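Long-range contacts in isomaltodextranase (PDB 5AWO), which hydrolyses alpha-1,6-glucosidic linkages in dextran-type polysaccharides, releasing isomaltose units one after another from the non-reducing ends: residues P38-F48 with F73-W83; D540-A548 with D557-P565. All coordinates share one frame; numbering follows the deposited sequence.

Contact 1: P38-F48 with F73-W83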
loop_
_atom_site.group_PDB
_atom_site.type_symbol
_atom_site.label_atom_id
_atom_site.label_comp_id
_atom_site.label_asym_id
_atom_site.label_seq_id
_atom_site.Cartn_x
_atom_site.Cartn_y
_atom_site.Cartn_z
ATOM N N PRO A 38 -7.687 -0.673 2.406
ATOM C CA PRO A 38 -9.100 -0.675 2.748
ATOM C C PRO A 38 -9.953 -1.607 1.875
ATOM O O PRO A 38 -9.574 -1.948 0.749
ATOM C CB PRO A 38 -9.513 0.763 2.479
ATOM C CG PRO A 38 -8.652 1.181 1.344
ATOM C CD PRO A 38 -7.331 0.522 1.610
ATOM N N ARG A 39 -11.121 -1.950 2.384
ATOM C CA ARG A 39 -12.123 -2.703 1.677
ATOM C C ARG A 39 -13.075 -1.727 1.061
ATOM O O ARG A 39 -13.650 -0.883 1.757
ATOM C CB ARG A 39 -12.883 -3.615 2.648
ATOM C CG ARG A 39 -11.999 -4.614 3.327
ATOM C CD ARG A 39 -12.741 -5.514 4.305
ATOM N NE ARG A 39 -11.792 -6.161 5.202
ATOM C CZ ARG A 39 -12.098 -6.919 6.263
ATOM N NH1 ARG A 39 -13.362 -7.213 6.573
ATOM N NH2 ARG A 39 -11.114 -7.366 7.013
ATOM N N TYR A 40 -13.337 -1.856 -0.233
ATOM C CA TYR A 40 -14.257 -0.971 -0.908
ATOM C C TYR A 40 -14.855 -1.553 -2.163
ATOM O O TYR A 40 -14.433 -2.650 -2.602
ATOM C CB TYR A 40 -13.641 0.412 -1.162
ATOM C CG TYR A 40 -12.531 0.566 -2.205
ATOM C CD1 TYR A 40 -11.210 0.234 -1.910
ATOM C CD2 TYR A 40 -12.788 1.102 -3.459
ATOM C CE1 TYR A 40 -10.191 0.476 -2.836
ATOM C CE2 TYR A 40 -11.779 1.326 -4.366
ATOM C CZ TYR A 40 -10.487 1.018 -4.052
ATOM O OH TYR A 40 -9.480 1.272 -4.975
ATOM N N TRP A 41 -15.833 -0.856 -2.724
ATOM C CA TRP A 41 -16.393 -1.135 -4.030
ATOM C C TRP A 41 -16.173 0.043 -4.924
ATOM O O TRP A 41 -16.172 1.205 -4.459
ATOM C CB TRP A 41 -17.897 -1.377 -3.928
ATOM C CG TRP A 41 -18.597 -1.613 -5.219
ATOM C CD1 TRP A 41 -18.697 -2.799 -5.903
ATOM C CD2 TRP A 41 -19.302 -0.648 -5.999
ATOM N NE1 TRP A 41 -19.394 -2.621 -7.055
ATOM C CE2 TRP A 41 -19.803 -1.311 -7.135
ATOM C CE3 TRP A 41 -19.568 0.728 -5.833
ATOM C CZ2 TRP A 41 -20.539 -0.653 -8.120
ATOM C CZ3 TRP A 41 -20.319 1.369 -6.805
ATOM C CH2 TRP A 41 -20.807 0.675 -7.917
ATOM N N ASN A 42 -15.943 -0.230 -6.194
ATOM C CA ASN A 42 -15.718 0.811 -7.189
ATOM C C ASN A 42 -16.583 0.601 -8.418
ATOM O O ASN A 42 -16.846 -0.530 -8.797
ATOM C CB ASN A 42 -14.223 0.841 -7.555
ATOM C CG ASN A 42 -13.851 1.997 -8.485
ATOM O OD1 ASN A 42 -14.112 1.972 -9.668
ATOM N ND2 ASN A 42 -13.164 3.023 -7.928
ATOM N N ILE A 43 -17.008 1.699 -9.038
ATOM C CA ILE A 43 -17.896 1.693 -10.190
ATOM C C ILE A 43 -17.259 1.165 -11.483
ATOM O O ILE A 43 -17.919 1.105 -12.494
ATOM C CB ILE A 43 -18.454 3.123 -10.496
ATOM C CG1 ILE A 43 -17.352 4.064 -11.012
ATOM C CG2 ILE A 43 -19.170 3.700 -9.285
ATOM C CD1 ILE A 43 -17.847 5.336 -11.659
ATOM N N TYR A 44 -15.983 0.775 -11.455
ATOM C CA TYR A 44 -15.275 0.395 -12.688
ATOM C C TYR A 44 -15.935 -0.775 -13.423
ATOM O O TYR A 44 -15.885 -0.814 -14.637
ATOM C CB TYR A 44 -13.851 0.026 -12.323
ATOM C CG TYR A 44 -12.888 -0.236 -13.450
ATOM C CD1 TYR A 44 -12.160 0.806 -14.025
ATOM C CD2 TYR A 44 -12.641 -1.555 -13.923
ATOM C CE1 TYR A 44 -11.241 0.572 -15.032
ATOM C CE2 TYR A 44 -11.708 -1.789 -14.904
ATOM C CZ TYR A 44 -11.004 -0.745 -15.445
ATOM O OH TYR A 44 -10.070 -1.001 -16.416
ATOM N N GLY A 45 -16.573 -1.705 -12.705
ATOM C CA GLY A 45 -17.242 -2.827 -13.348
ATOM C C GLY A 45 -18.403 -2.399 -14.205
ATOM O O GLY A 45 -18.768 -3.103 -15.146
ATOM N N TYR A 46 -18.999 -1.255 -13.880
ATOM C CA TYR A 46 -19.974 -0.633 -14.755
ATOM C C TYR A 46 -19.281 0.180 -15.840
ATOM O O TYR A 46 -19.506 -0.010 -17.037
ATOM C CB TYR A 46 -20.955 0.290 -13.981
ATOM C CG TYR A 46 -21.971 0.892 -14.944
ATOM C CD1 TYR A 46 -21.669 2.001 -15.731
ATOM C CD2 TYR A 46 -23.207 0.273 -15.145
ATOM C CE1 TYR A 46 -22.573 2.497 -16.656
ATOM C CE2 TYR A 46 -24.120 0.791 -16.034
ATOM C CZ TYR A 46 -23.793 1.875 -16.816
ATOM O OH TYR A 46 -24.701 2.388 -17.736
ATOM N N SER A 47 -18.433 1.126 -15.444
ATOM C CA SER A 47 -18.026 2.152 -16.368
ATOM C C SER A 47 -17.033 1.675 -17.409
ATOM O O SER A 47 -17.020 2.180 -18.532
ATOM C CB SER A 47 -17.467 3.385 -15.612
ATOM O OG SER A 47 -18.529 4.080 -14.974
ATOM N N PHE A 48 -16.147 0.751 -17.036
ATOM C CA PHE A 48 -15.188 0.252 -18.008
ATOM C C PHE A 48 -15.863 -0.497 -19.196
ATOM O O PHE A 48 -15.644 -0.130 -20.358
ATOM C CB PHE A 48 -14.042 -0.562 -17.355
ATOM C CG PHE A 48 -13.105 -1.143 -18.371
ATOM C CD1 PHE A 48 -12.165 -0.364 -19.009
ATOM C CD2 PHE A 48 -13.275 -2.464 -18.792
ATOM C CE1 PHE A 48 -11.347 -0.886 -19.991
ATOM C CE2 PHE A 48 -12.471 -2.969 -19.791
ATOM C CZ PHE A 48 -11.519 -2.195 -20.373
ATOM N N PHE A 73 -19.445 -7.135 5.780
ATOM C CA PHE A 73 -18.126 -7.745 5.723
ATOM C C PHE A 73 -17.018 -6.710 5.589
ATOM O O PHE A 73 -15.890 -7.039 5.309
ATOM C CB PHE A 73 -18.076 -8.726 4.562
ATOM C CG PHE A 73 -18.940 -9.925 4.783
ATOM C CD1 PHE A 73 -18.457 -10.994 5.499
ATOM C CD2 PHE A 73 -20.240 -9.960 4.314
ATOM C CE1 PHE A 73 -19.266 -12.086 5.751
ATOM C CE2 PHE A 73 -21.042 -11.063 4.549
ATOM C CZ PHE A 73 -20.546 -12.122 5.267
ATOM N N GLY A 74 -17.347 -5.453 5.837
ATOM C CA GLY A 74 -16.352 -4.400 5.900
ATOM C C GLY A 74 -16.171 -3.625 4.616
ATOM O O GLY A 74 -15.406 -2.662 4.595
ATOM N N TYR A 75 -16.871 -4.000 3.542
ATOM C CA TYR A 75 -16.736 -3.272 2.273
ATOM C C TYR A 75 -17.709 -2.098 2.373
ATOM O O TYR A 75 -18.780 -2.124 1.785
ATOM C CB TYR A 75 -17.050 -4.163 1.064
ATOM C CG TYR A 75 -16.125 -5.351 0.920
ATOM C CD1 TYR A 75 -16.402 -6.550 1.552
ATOM C CD2 TYR A 75 -14.994 -5.289 0.107
ATOM C CE1 TYR A 75 -15.578 -7.641 1.402
ATOM C CE2 TYR A 75 -14.153 -6.383 -0.031
ATOM C CZ TYR A 75 -14.462 -7.549 0.590
ATOM O OH TYR A 75 -13.632 -8.616 0.417
ATOM N N ASP A 76 -17.299 -1.076 3.111
ATOM C CA ASP A 76 -18.256 -0.014 3.469
ATOM C C ASP A 76 -17.949 1.314 2.851
ATOM O O ASP A 76 -18.571 2.289 3.202
ATOM C CB ASP A 76 -18.417 0.106 4.977
ATOM C CG ASP A 76 -17.144 0.345 5.682
ATOM O OD1 ASP A 76 -16.169 0.744 5.040
ATOM O OD2 ASP A 76 -17.093 0.112 6.918
ATOM N N ILE A 77 -16.988 1.354 1.930
ATOM C CA ILE A 77 -16.767 2.516 1.056
ATOM C C ILE A 77 -17.284 2.219 -0.353
ATOM O O ILE A 77 -16.925 1.191 -0.920
ATOM C CB ILE A 77 -15.272 2.850 0.989
ATOM C CG1 ILE A 77 -14.723 3.299 2.352
ATOM C CG2 ILE A 77 -14.995 3.882 -0.102
ATOM C CD1 ILE A 77 -13.212 3.316 2.423
ATOM N N ALA A 78 -18.134 3.091 -0.902
ATOM C CA ALA A 78 -18.554 3.051 -2.293
ATOM C C ALA A 78 -17.804 4.152 -3.008
ATOM O O ALA A 78 -17.937 5.344 -2.657
ATOM C CB ALA A 78 -20.047 3.264 -2.427
ATOM N N CYS A 79 -16.956 3.773 -3.957
ATOM C CA CYS A 79 -16.004 4.696 -4.576
ATOM C C CYS A 79 -16.313 4.950 -6.034
ATOM O O CYS A 79 -16.537 4.009 -6.809
ATOM C CB CYS A 79 -14.599 4.111 -4.470
ATOM S SG CYS A 79 -13.211 5.206 -4.922
ATOM N N THR A 80 -16.347 6.213 -6.430
ATOM C CA THR A 80 -16.470 6.559 -7.825
ATOM C C THR A 80 -15.158 6.294 -8.573
ATOM O O THR A 80 -14.159 5.852 -8.015
ATOM C CB THR A 80 -16.934 8.024 -7.981
ATOM O OG1 THR A 80 -15.927 8.903 -7.469
ATOM C CG2 THR A 80 -18.233 8.274 -7.223
ATOM N N ASP A 81 -15.206 6.544 -9.876
ATOM C CA ASP A 81 -14.049 6.351 -10.732
ATOM C C ASP A 81 -14.004 7.428 -11.815
ATOM O O ASP A 81 -14.442 8.569 -11.565
ATOM C CB ASP A 81 -14.013 4.910 -11.283
ATOM C CG ASP A 81 -12.601 4.466 -11.618
ATOM O OD1 ASP A 81 -11.773 4.329 -10.691
ATOM O OD2 ASP A 81 -12.350 4.315 -12.845
ATOM N N GLY A 82 -13.408 7.148 -12.966
ATOM C CA GLY A 82 -13.228 8.105 -14.019
ATOM C C GLY A 82 -14.471 8.354 -14.846
ATOM O O GLY A 82 -15.579 8.274 -14.329
ATOM N N TRP A 83 -14.265 8.691 -16.115
ATOM C CA TRP A 83 -15.321 9.151 -16.994
ATOM C C TRP A 83 -15.947 10.402 -16.374
ATOM O O TRP A 83 -17.168 10.500 -16.285
ATOM C CB TRP A 83 -16.359 8.048 -17.281
ATOM C CG TRP A 83 -15.734 6.939 -18.055
ATOM C CD1 TRP A 83 -15.727 6.793 -19.409
ATOM C CD2 TRP A 83 -14.995 5.835 -17.528
ATOM N NE1 TRP A 83 -15.034 5.656 -19.771
ATOM C CE2 TRP A 83 -14.575 5.054 -18.631
ATOM C CE3 TRP A 83 -14.635 5.427 -16.242
ATOM C CZ2 TRP A 83 -13.796 3.903 -18.482
ATOM C CZ3 TRP A 83 -13.857 4.254 -16.098
ATOM C CH2 TRP A 83 -13.463 3.516 -17.210
HETATM O O HOH W 1 -13.635 0.244 4.228
#

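Contact 2: D540-A548 with D557-P565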
loop_
_atom_site.group_PDB
_atom_site.type_symbol
_atom_site.label_atom_id
_atom_site.label_comp_id
_atom_site.label_asym_id
_atom_site.label_seq_id
_atom_site.Cartn_x
_atom_site.Cartn_y
_atom_site.Cartn_z
ATOM N N ASP A 540 34.289 -1.944 16.065
ATOM C CA ASP A 540 33.937 -1.132 17.220
ATOM C C ASP A 540 32.443 -1.291 17.511
ATOM O O ASP A 540 31.692 -1.813 16.669
ATOM C CB ASP A 540 34.293 0.337 16.932
ATOM C CG ASP A 540 34.539 1.165 18.194
ATOM O OD1 ASP A 540 34.188 0.748 19.317
ATOM O OD2 ASP A 540 35.063 2.288 18.042
ATOM N N THR A 541 32.019 -0.891 18.705
ATOM C CA THR A 541 30.605 -0.857 19.054
ATOM C C THR A 541 29.863 -0.021 18.003
ATOM O O THR A 541 30.342 1.036 17.562
ATOM C CB THR A 541 30.371 -0.273 20.469
ATOM O OG1 THR A 541 31.017 -1.099 21.451
ATOM C CG2 THR A 541 28.890 -0.194 20.808
ATOM N N SER A 542 28.718 -0.529 17.560
ATOM C CA SER A 542 27.820 0.244 16.707
ATOM C C SER A 542 26.579 0.619 17.510
ATOM O O SER A 542 26.278 0.005 18.528
ATOM C CB SER A 542 27.429 -0.570 15.484
ATOM O OG SER A 542 28.524 -0.824 14.645
ATOM N N THR A 543 25.844 1.633 17.066
ATOM C CA THR A 543 24.597 1.969 17.735
ATOM C C THR A 543 23.478 2.100 16.702
ATOM O O THR A 543 23.736 2.400 15.549
ATOM C CB THR A 543 24.684 3.241 18.616
ATOM O OG1 THR A 543 24.756 4.427 17.816
ATOM C CG2 THR A 543 25.912 3.166 19.543
ATOM N N MET A 544 22.262 1.859 17.158
ATOM C CA MET A 544 21.049 2.156 16.379
ATOM C C MET A 544 20.071 2.898 17.250
ATOM O O MET A 544 20.046 2.707 18.470
ATOM C CB MET A 544 20.380 0.859 15.882
ATOM C CG MET A 544 21.254 0.046 14.969
ATOM S SD MET A 544 21.484 0.729 13.317
ATOM C CE MET A 544 23.194 0.364 12.944
ATOM N N THR A 545 19.252 3.737 16.622
ATOM C CA THR A 545 18.195 4.437 17.321
ATOM C C THR A 545 16.919 3.596 17.300
ATOM O O THR A 545 16.511 3.127 16.227
ATOM C CB THR A 545 17.950 5.817 16.678
ATOM O OG1 THR A 545 19.167 6.591 16.725
ATOM C CG2 THR A 545 16.825 6.544 17.376
ATOM N N VAL A 546 16.314 3.391 18.470
ATOM C CA VAL A 546 15.124 2.545 18.626
ATOM C C VAL A 546 13.997 3.352 19.244
ATOM O O VAL A 546 14.189 4.025 20.265
ATOM C CB VAL A 546 15.388 1.291 19.487
ATOM C CG1 VAL A 546 14.105 0.477 19.685
ATOM C CG2 VAL A 546 16.476 0.426 18.863
ATOM N N THR A 547 12.826 3.308 18.606
ATOM C CA THR A 547 11.628 3.898 19.159
ATOM C C THR A 547 10.483 2.891 19.219
ATOM O O THR A 547 10.486 1.862 18.516
ATOM C CB THR A 547 11.135 5.124 18.358
ATOM O OG1 THR A 547 10.845 4.763 16.986
ATOM C CG2 THR A 547 12.143 6.240 18.370
ATOM N N ALA A 548 9.530 3.192 20.093
ATOM C CA ALA A 548 8.185 2.623 20.037
ATOM C C ALA A 548 7.169 3.754 19.965
ATOM O O ALA A 548 7.323 4.792 20.630
ATOM C CB ALA A 548 7.921 1.721 21.234
ATOM N N ASP A 557 8.196 4.976 23.532
ATOM C CA ASP A 557 9.556 4.875 24.047
ATOM C C ASP A 557 10.557 5.512 23.107
ATOM O O ASP A 557 10.285 5.710 21.911
ATOM C CB ASP A 557 9.940 3.426 24.274
ATOM C CG ASP A 557 11.085 3.269 25.265
ATOM O OD1 ASP A 557 11.636 4.309 25.715
ATOM O OD2 ASP A 557 11.402 2.118 25.607
ATOM N N GLY A 558 11.717 5.854 23.670
ATOM C CA GLY A 558 12.829 6.349 22.899
ATOM C C GLY A 558 12.547 7.753 22.435
ATOM O O GLY A 558 11.668 8.408 22.980
ATOM N N PRO A 559 13.278 8.231 21.415
ATOM C CA PRO A 559 14.354 7.515 20.747
ATOM C C PRO A 559 15.542 7.360 21.681
ATOM O O PRO A 559 15.876 8.303 22.410
ATOM C CB PRO A 559 14.715 8.413 19.553
ATOM C CG PRO A 559 13.653 9.440 19.459
ATOM C CD PRO A 559 13.046 9.555 20.828
ATOM N N VAL A 560 16.137 6.180 21.676
ATOM C CA VAL A 560 17.371 5.928 22.406
ATOM C C VAL A 560 18.364 5.195 21.520
ATOM O O VAL A 560 17.984 4.410 20.645
ATOM C CB VAL A 560 17.147 5.122 23.711
ATOM C CG1 VAL A 560 16.308 5.922 24.699
ATOM C CG2 VAL A 560 16.525 3.757 23.433
ATOM N N HIS A 561 19.643 5.459 21.749
ATOM C CA HIS A 561 20.703 4.704 21.113
ATOM C C HIS A 561 20.842 3.405 21.871
ATOM O O HIS A 561 21.077 3.411 23.085
ATOM C CB HIS A 561 22.037 5.457 21.160
ATOM C CG HIS A 561 22.034 6.758 20.420
ATOM N ND1 HIS A 561 21.934 6.833 19.049
ATOM C CD2 HIS A 561 22.140 8.036 20.859
ATOM C CE1 HIS A 561 21.961 8.099 18.675
ATOM N NE2 HIS A 561 22.093 8.850 19.756
ATOM N N VAL A 562 20.674 2.292 21.162
ATOM C CA VAL A 562 20.929 0.966 21.689
ATOM C C VAL A 562 22.280 0.530 21.136
ATOM O O VAL A 562 22.582 0.774 19.966
ATOM C CB VAL A 562 19.806 -0.018 21.279
ATOM C CG1 VAL A 562 20.136 -1.430 21.733
ATOM C CG2 VAL A 562 18.480 0.440 21.854
ATOM N N SER A 563 23.126 -0.063 21.978
ATOM C CA SER A 563 24.490 -0.372 21.576
ATOM C C SER A 563 24.640 -1.819 21.166
ATOM O O SER A 563 23.996 -2.698 21.740
ATOM C CB SER A 563 25.471 -0.033 22.716
ATOM O OG SER A 563 25.389 1.343 23.031
ATOM N N PHE A 564 25.506 -2.048 20.184
ATOM C CA PHE A 564 25.711 -3.341 19.546
ATOM C C PHE A 564 27.218 -3.650 19.453
ATOM O O PHE A 564 27.913 -3.097 18.607
ATOM C CB PHE A 564 25.082 -3.331 18.140
ATOM C CG PHE A 564 23.585 -3.183 18.147
ATOM C CD1 PHE A 564 22.990 -1.930 18.186
ATOM C CD2 PHE A 564 22.763 -4.302 18.103
ATOM C CE1 PHE A 564 21.607 -1.792 18.194
ATOM C CE2 PHE A 564 21.380 -4.163 18.116
ATOM C CZ PHE A 564 20.801 -2.913 18.161
ATOM N N PRO A 565 27.729 -4.548 20.323
ATOM C CA PRO A 565 29.180 -4.832 20.358
ATOM C C PRO A 565 29.767 -5.360 19.053
ATOM O O PRO A 565 29.103 -6.127 18.339
ATOM C CB PRO A 565 29.306 -5.887 21.468
ATOM C CG PRO A 565 28.140 -5.656 22.359
ATOM C CD PRO A 565 27.023 -5.141 21.470
#

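Contact 1: P38-F48 with F73-W83
Cys79 N donates to Trp41 O at 2.7 Å, the shortest hydrogen bond between the two segments. Trp41 N in turn donates to Ile77 O at 2.9 Å, so Trp41 binds the residues before and after Ala78, as in a parallel sheet. Past the strand end, Ile43 N adds a longer bond to Cys79 O. On one face of the sheet Tyr40 CB packs on Ile77 CB at 3.6 Å. The Tyr40 ring reaches Cys79 CB through CD2, and its hydroxyl bonds to Tyr197.

The strands' C-terminal ends carry a polar group. Asn42 CG lies anti to its backbone N (chi1 -174°). This brings OD1 to Tyr44 N at 2.9 Å, a capping bond where the following helix starts. The amide ND2 makes a weak bond to Asp81 OD1 at 3.4 Å, with the amide and carboxylate planes 79° apart. Gly82 N meets Asp81 OD2 from above the carboxylate plane. Farther on, Ser47 CB sits over the six-membered ring of Trp83, while Trp83 NE1 binds Asn51.

At the other end, Arg39 extends its chain and NH1 donates to Phe73 O at 2.8 Å. That oxygen lies near the guanidinium plane, but the donor stands 39° out of the carbonyl plane. Arg39 NE hydrogen-bonds to Asn368, a second polar hold that probably limits rotation of the group.

Backbone bonds thus join neighbouring strands of the TIM barrel. Asp81 lies about 6 Å from the probable nucleophile Asp201, side chain to side chain, so the bond from Gly82 N, with a weak one from Asn42, probably helps orient a carboxylate beside the catalytic centre.

Contact 2: D540-A548 with D557-P565
Met544 and Phe564 meet on the buried face of this antiparallel pair. Met544 CB and CG each lie 3.7 Å from Phe564 CE1, and the two side chains cross at about a right angle. Phe564 CG stands anti to its carbonyl carbon (chi1 -65°), and the ring edge comes near Ser542 O. Next along, Val546 CG2 touches Val562 CG2 at 3.6 Å. Ile591 of the adjacent strand 585-592 and Ile601 of strand 601-609 in the other sheet pack against Phe564.

The other face is more polar and less covered. Thr543, Thr545, His561 and Ser563 line it. Thr543 OG1, Thr545 OG1 and His561 ND1 are joined through Asp597, which hydrogen-bonds to all three.

Paired backbone bonds link Ser542 with Phe564, Met544 with Val562, and Val546 with Val560; the shortest is Phe564 N to Ser542 O, 2.7 Å. The register then slips by one residue at a beta bulge. Gly558 has a positive phi there, and a cis peptide bond leads into Pro559. Thr547 CG2 rests on Pro559 CA at 3.5 Å. Beyond the bulge Ala548 and Asp557 pair again.

This is a beta hairpin in the carbohydrate-binding module, with one face turned to the inside of a beta sandwich.

Contact 1 belongs to the catalytic TIM barrel, and contact 2 to the carbohydrate-binding module. Their centres are 45 Å apart on opposite sides of the chain's centre, and they share no strand or helix. Contact 1 is largely buried and joins parallel strands with a helical connection between them. Contact 2 is partly buried and joins two antiparallel strands of a hairpin. Polar side chains serve different ends. In 38-48 with 73-83 they gather where the strands end, close to the probable nucleophile. In 540-548 with 557-565 they crowd one face of the sheet, away from the annotated active site, while the other is mostly apolar, with Ser542 and Asp557 towards its ends.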